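Local coordinates for probable primosomal replication protein n (Ralstonia solanacearum, PDB 4FDB) that probably takes part in the restart of stalled replication forks, binding single-stranded DNA and working with PriA and DnaT as a homodimer in the primosome, at residues A[55-58]-A[59-63]. The protein carries 3 engineered substitutions. Residues are numbered along the deposited sequence; the frame is centred on the assembly and turned at random.
Sequences AGKM and ASVLD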
ATOM      1  N   ALA A  55       7.096  -3.740 -14.467  1.00 13.74           N
ATOM      2  CA  ALA A  55       8.278  -4.398 -15.001  1.00 15.27           C
ATOM      3  C   ALA A  55       7.881  -5.431 -16.033  1.00 19.70           C
ATOM      4  O   ALA A  55       6.797  -6.006 -15.956  1.00 21.32           O
ATOM      5  CB  ALA A  55       9.054  -5.085 -13.884  1.00 19.40           C
ATOM      6  N   GLY A  56       8.769  -5.684 -16.988  1.00 17.91           N
ATOM      7  CA  GLY A  56       8.510  -6.701 -17.991  1.00 19.44           C
ATOM      8  C   GLY A  56       7.354  -6.281 -18.873  1.00 21.58           C
ATOM      9  O   GLY A  56       7.284  -5.127 -19.299  1.00 20.89           O
ATOM     10  N   LYS A  57       6.435  -7.199 -19.148  1.00 22.26           N
ATOM     11  CA  LYS A  57       5.293  -6.852 -19.992  1.00 23.14           C
ATOM     12  C   LYS A  57       4.512  -5.671 -19.415  1.00 21.67           C
ATOM     13  O   LYS A  57       3.960  -4.858 -20.150  1.00 22.24           O
ATOM     14  CB  LYS A  57       4.373  -8.052 -20.202  1.00 31.02           C
ATOM     15  CG  LYS A  57       3.218  -7.753 -21.151  1.00 38.81           C
ATOM     16  CD  LYS A  57       2.555  -9.011 -21.672  1.00 48.78           C
ATOM     17  CE  LYS A  57       1.294  -8.665 -22.457  1.00 56.79           C
ATOM     18  NZ  LYS A  57       1.512  -7.533 -23.408  1.00 59.74           N
HETATM   19  N   MSE A  58       4.490  -5.556 -18.095  1.00 19.25           N
HETATM   20  CA  MSE A  58       3.768  -4.452 -17.469  1.00 16.88           C
HETATM   21  C   MSE A  58       4.416  -3.094 -17.779  1.00 19.76           C
HETATM   22  O   MSE A  58       3.730  -2.072 -17.849  1.00 19.90           O
HETATM   23  CB  MSE A  58       3.657  -4.679 -15.960  1.00 18.65           C
HETATM   24  CG  MSE A  58       2.561  -3.877 -15.294  1.00 30.24           C
HETATM   25 SE   MSE A  58       0.794  -4.374 -16.009  1.00 50.65          SE
HETATM   26  CE  MSE A  58       0.996  -6.303 -15.983  1.00 44.87           C
ATOM     27  N   ALA A  59       5.728  -3.086 -18.001  1.00 18.56           N
ATOM     28  CA  ALA A  59       6.408  -1.863 -18.422  1.00 19.06           C
ATOM     29  C   ALA A  59       5.893  -1.468 -19.806  1.00 18.20           C
ATOM     30  O   ALA A  59       5.550  -0.308 -20.055  1.00 18.80           O
ATOM     31  CB  ALA A  59       7.927  -2.071 -18.464  1.00 19.84           C
ATOM     32  N   SER A  60       5.842  -2.447 -20.705  1.00 17.65           N
ATOM     33  CA  SER A  60       5.352  -2.209 -22.063  1.00 18.72           C
ATOM     34  C   SER A  60       3.921  -1.671 -22.047  1.00 23.48           C
ATOM     35  O   SER A  60       3.569  -0.765 -22.813  1.00 21.73           O
ATOM     36  CB  SER A  60       5.395  -3.500 -22.870  1.00 24.13           C
ATOM     37  OG  SER A  60       6.727  -3.968 -23.011  1.00 24.96           O
ATOM     38  N   VAL A  61       3.099  -2.241 -21.175  1.00 22.27           N
ATOM     39  CA  VAL A  61       1.712  -1.816 -21.058  1.00 22.10           C
ATOM     40  C   VAL A  61       1.618  -0.366 -20.588  1.00 19.41           C
ATOM     41  O   VAL A  61       0.889   0.431 -21.175  1.00 23.62           O
ATOM     42  CB  VAL A  61       0.916  -2.722 -20.098  1.00 24.12           C
ATOM     43  CG1 VAL A  61      -0.456  -2.103 -19.792  1.00 25.08           C
ATOM     44  CG2 VAL A  61       0.768  -4.126 -20.688  1.00 22.30           C
ATOM     45  N   LEU A  62       2.363  -0.022 -19.545  1.00 16.42           N
ATOM     46  CA  LEU A  62       2.321   1.337 -18.998  1.00 17.04           C
ATOM     47  C   LEU A  62       2.860   2.343 -19.995  1.00 21.66           C
ATOM     48  O   LEU A  62       2.378   3.476 -20.071  1.00 21.59           O
ATOM     49  CB  LEU A  62       3.137   1.434 -17.707  1.00 16.63           C
ATOM     50  CG  LEU A  62       2.512   0.883 -16.433  1.00 23.57           C
ATOM     51  CD1 LEU A  62       3.548   0.909 -15.320  1.00 23.18           C
ATOM     52  CD2 LEU A  62       1.288   1.711 -16.065  1.00 24.07           C
ATOM     53  N   ASP A  63       3.844   1.915 -20.781  1.00 18.96           N
ATOM     54  CA  ASP A  63       4.508   2.793 -21.734  1.00 19.67           C
ATOM     55  C   ASP A  63       3.577   3.288 -22.843  1.00 24.03           C
ATOM     56  O   ASP A  63       3.910   4.234 -23.559  1.00 23.82           O
ATOM     57  CB  ASP A  63       5.721   2.081 -22.348  1.00 22.94           C
ATOM     58  CG  ASP A  63       6.694   3.042 -23.010  1.00 28.81           C
ATOM     59  OD1 ASP A  63       7.079   4.050 -22.376  1.00 27.92           O
ATOM     60  OD2 ASP A  63       7.071   2.794 -24.174  1.00 26.99           O
TER
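The flat peptide carbonyls of Gly56, Lys57 and Met58 receive N-H groups of Ala59 to Leu62. Ala59 N lies above the carbonyl plane of Gly56, 57° out of it, and bonds to Gly56 O at 2.9 Å. Ser60 N makes a second, weak bond to the same oxygen. Lys57 O receives Val61 N in the carbonyl plane at 2.9 Å. For Met58 O the donor, Leu62 N, is tilted from the plane, and the bond is 3.0 Å long.

Two side chains also lean on these oxygens. Val61 CG2, set beside its own backbone N, comes within 3.3 Å of Lys57 O. Leu62 CG approaches Met58 O at 3.5 Å. In a separate apolar contact, the selenomethionine Met58 has CG anti to its backbone N (chi1 -160°) and then bends, bringing SE to 4.4 Å from Val61 CB.

Met58 and Leu62 both touch strand 87-96 at Leu94. Ala59 packs on Pro25 and Val27 of strand 25-37. Gly56, with positive phi, is the N-cap residue between strand 44-55 and helix 57-62. Together the two segments form a short helix, N-capped at Gly56, between the third and fourth strands of an OB fold.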